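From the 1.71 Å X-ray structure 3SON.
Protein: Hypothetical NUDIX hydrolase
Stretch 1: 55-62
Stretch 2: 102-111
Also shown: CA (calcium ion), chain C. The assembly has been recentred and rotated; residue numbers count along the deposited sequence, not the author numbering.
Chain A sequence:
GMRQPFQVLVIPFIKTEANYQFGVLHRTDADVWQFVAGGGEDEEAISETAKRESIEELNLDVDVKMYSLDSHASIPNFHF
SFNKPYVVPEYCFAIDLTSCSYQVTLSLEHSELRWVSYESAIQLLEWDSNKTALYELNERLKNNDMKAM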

# COMPACT_ATOMS: atom_id res chain seq x y z
N ILE A 55 1.17 7.06 22.27
CA ILE A 55 1.68 7.38 23.60
C ILE A 55 3.18 6.98 23.80
O ILE A 55 3.94 7.73 24.37
N GLU A 56 3.60 5.80 23.32
CA GLU A 56 4.96 5.36 23.49
C GLU A 56 5.90 6.30 22.71
O GLU A 56 6.90 6.76 23.24
N GLU A 57 5.55 6.62 21.48
CA GLU A 57 6.50 7.36 20.65
C GLU A 57 6.57 8.85 20.92
O GLU A 57 7.62 9.45 20.68
N LEU A 58 5.47 9.46 21.36
CA LEU A 58 5.36 10.91 21.60
C LEU A 58 5.29 11.34 23.07
O LEU A 58 5.25 12.54 23.38
N ASN A 59 5.39 10.35 23.97
CA ASN A 59 5.35 10.52 25.42
C ASN A 59 4.24 11.47 25.88
O ASN A 59 4.48 12.46 26.56
N LEU A 60 3.02 11.13 25.49
CA LEU A 60 1.85 11.99 25.72
C LEU A 60 1.08 11.59 26.97
O LEU A 60 1.05 10.42 27.31
N ASP A 61 0.41 12.54 27.61
CA ASP A 61 -0.57 12.23 28.68
C ASP A 61 -1.67 11.27 28.13
O ASP A 61 -1.53 10.72 27.04
N VAL A 62 -2.77 11.10 28.86
CA VAL A 62 -3.76 10.04 28.53
C VAL A 62 -4.79 10.32 27.41
O VAL A 62 -5.19 9.39 26.70
N TYR A 102 3.62 21.10 22.43
CA TYR A 102 4.71 21.45 23.36
C TYR A 102 5.04 20.33 24.33
O TYR A 102 6.13 20.30 24.90
N GLN A 103 4.09 19.45 24.57
CA GLN A 103 4.28 18.37 25.51
C GLN A 103 4.96 17.15 24.92
O GLN A 103 5.33 16.23 25.65
N VAL A 104 5.08 17.10 23.60
CA VAL A 104 5.61 15.95 22.91
C VAL A 104 7.12 15.80 23.17
O VAL A 104 7.86 16.78 23.06
N THR A 105 7.55 14.63 23.59
CA THR A 105 8.99 14.31 23.68
C THR A 105 9.18 12.95 23.01
O THR A 105 8.29 12.10 23.05
N LEU A 106 10.33 12.73 22.40
CA LEU A 106 10.52 11.50 21.63
C LEU A 106 11.26 10.43 22.44
O LEU A 106 11.87 10.75 23.40
N SER A 107 11.03 9.17 22.06
CA SER A 107 11.79 8.04 22.57
C SER A 107 13.15 7.99 21.90
O SER A 107 13.43 8.73 20.93
N LEU A 108 14.01 7.13 22.39
CA LEU A 108 15.34 7.04 21.81
C LEU A 108 15.38 6.58 20.31
O LEU A 108 16.42 6.71 19.65
N GLU A 109 14.30 6.03 19.80
CA GLU A 109 14.23 5.55 18.42
C GLU A 109 14.35 6.69 17.39
O GLU A 109 14.73 6.42 16.27
N HIS A 110 14.06 7.92 17.82
CA HIS A 110 14.00 9.10 16.96
C HIS A 110 14.86 10.26 17.39
O HIS A 110 15.10 10.49 18.61
N SER A 111 15.33 11.03 16.40
CA SER A 111 16.23 12.17 16.62
C SER A 111 15.57 13.53 16.45
O SER A 111 16.13 14.53 16.83

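The apolar centre of this contact is small and is built from four aliphatic side chains. Leu 58, the last helical residue, takes chi1 m and chi2 t and lies sideways to the other stretch. Its CB sits 4.0 Å from Val 104 CG1, and its CD2 lies 4.1 Å from the same Val 104 CG1 and 3.9 Å from Leu 106 CD2. Leu 106 starts on the wrong side, its CA-to-CB bond pointing away, yet the m, t rotamer brings its end back; CD2 also rests 3.5 Å from Glu 57 O. Val 104, with chi1 t, has its second methyl in use as well, CG2 lying 3.9 Å from Leu 60 CD2. Leu 60 is again m, t and sideways, reaching the contact by its tip. Here a CA-to-CB bond that points sideways or away does not keep a leucine out: Leu 60 and Leu 106 both reach the seam with their terminal methyls.

Backbone polarity next to this patch is met directly. At the helix end, Leu 58 O accepts a hydrogen bond from Thr 105 N at 3.1 Å and a CA-H...O contact from Val 104 CA at 3.5 Å. Asn 59 leaves helical geometry with positive phi and points its CA-to-CB bond toward the other stretch. With chi1 m, its ND2 donates to Thr 105 O at 3.0 Å, so N and O of Thr 105 are both engaged by consecutive residues. Thr 105, chi1 p, also packs its OG1 3.3 Å from Asn 59 CB.

At the next step a water replaces direct pairing. Water 2 donates to Glu 57 O at 2.8 Å, accepts from Ser 107 N at 2.9 Å and hydrogen-bonds His 110 ND1 at 2.7 Å, bridging Glu 57 O and Ser 107 N, which stand 3.7 Å apart. Ser 107 and His 110 are the ends of a type I turn, held by His 110 N to Ser 107 O at 3.3 Å; Ser 107 OG, chi1 p, takes a weak hydrogen bond from Glu 109 N at 3.5 Å.

Glu 57 is a buried polar residue beside the metal site. Its m, t side chain begins sideways but its end comes nearer, placing OE1 3.3 Å from His 110 CE1, oblique to the ring, while OE2 binds the calcium ion at 2.6 Å. Water 1, 2.1 Å from the calcium, donates to Glu 56 OE1 at 3.1 Å, tying the neighbouring glutamate to the metal site. At the polar edge, poorly ordered Asp 61, chi1 p, brings its end near Gln 103, whose chi1 is m.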

# COMPACT_ATOMS: atom_id res chain seq x y z
CB ILE A 55 0.84 6.70 24.70
CG1 ILE A 55 -0.60 7.22 24.74
CG2 ILE A 55 1.57 6.89 26.03
CD1 ILE A 55 -1.59 6.31 25.46
CB GLU A 56 5.16 3.91 23.01
CG GLU A 56 4.39 2.84 23.81
CD GLU A 56 4.61 1.38 23.31
OE1 GLU A 56 5.22 1.21 22.22
OE2 GLU A 56 4.18 0.41 24.02
CB GLU A 57 6.23 7.09 19.16
CG GLU A 57 6.43 5.62 18.77
CD GLU A 57 6.55 5.42 17.28
OE1 GLU A 57 6.89 6.40 16.56
OE2 GLU A 57 6.29 4.30 16.80
CB LEU A 58 4.14 11.46 20.78
CG LEU A 58 4.12 11.03 19.33
CD1 LEU A 58 2.88 11.54 18.64
CD2 LEU A 58 5.35 11.53 18.59
CB ASN A 59 6.74 10.90 25.92
CG ASN A 59 7.70 9.73 25.83
OD1 ASN A 59 7.55 8.73 26.54
ND2 ASN A 59 8.64 9.81 24.91
CB LEU A 60 0.84 11.87 24.56
CG LEU A 60 1.21 12.05 23.09
CD1 LEU A 60 0.09 11.50 22.20
CD2 LEU A 60 1.49 13.51 22.80
CB ASP A 61 -1.17 13.53 29.24
CG ASP A 61 -1.92 14.34 28.19
OD1 ASP A 61 -1.47 15.46 27.88
OD2 ASP A 61 -2.95 13.85 27.66
CB VAL A 62 -4.53 9.56 29.79
CG1 VAL A 62 -3.56 9.26 30.93
CG2 VAL A 62 -5.57 10.59 30.22
CB TYR A 102 4.40 22.71 24.19
CG TYR A 102 4.25 24.02 23.42
CD1 TYR A 102 4.63 24.12 22.08
CD2 TYR A 102 3.77 25.17 24.07
CE1 TYR A 102 4.49 25.32 21.38
CE2 TYR A 102 3.63 26.37 23.39
CZ TYR A 102 4.00 26.45 22.05
OH TYR A 102 3.87 27.64 21.36
CB GLN A 103 2.95 17.94 26.09
CG GLN A 103 2.30 19.00 26.95
CD GLN A 103 0.93 18.58 27.43
OE1 GLN A 103 0.81 17.83 28.40
NE2 GLN A 103 -0.11 19.07 26.77
CB VAL A 104 5.36 16.10 21.39
CG1 VAL A 104 6.02 14.97 20.63
CG2 VAL A 104 3.84 16.16 21.09
CB THR A 105 9.59 14.34 25.15
OG1 THR A 105 9.01 13.33 25.98
CG2 THR A 105 9.37 15.77 25.87
CB LEU A 106 11.27 11.82 20.35
CG LEU A 106 10.56 12.82 19.45
CD1 LEU A 106 11.35 13.12 18.16
CD2 LEU A 106 9.19 12.24 19.17
CB SER A 107 11.04 6.72 22.34
OG SER A 107 11.07 6.31 20.99
CB LEU A 108 16.24 6.13 22.65
CG LEU A 108 16.41 6.48 24.13
CD1 LEU A 108 17.42 5.55 24.82
CD2 LEU A 108 16.82 7.94 24.29
CB GLU A 109 12.89 4.82 18.19
CG GLU A 109 12.93 3.90 16.98
CD GLU A 109 11.77 2.90 16.95
OE1 GLU A 109 11.68 2.06 17.87
OE2 GLU A 109 10.97 2.96 15.99
CB HIS A 110 12.51 9.58 16.82
CG HIS A 110 11.63 8.53 16.21
ND1 HIS A 110 10.65 7.95 16.90
CD2 HIS A 110 11.63 7.92 14.98
CE1 HIS A 110 10.07 7.01 16.17
NE2 HIS A 110 10.67 6.98 15.00
CB SER A 111 17.42 12.12 15.67
OG SER A 111 17.07 12.25 14.30
CA CA C . 6.45 1.76 17.56
O HOH W 1 6.84 1.03 19.54
O HOH W 2 9.87 8.33 19.49
O HOH W 3 7.52 -0.19 16.07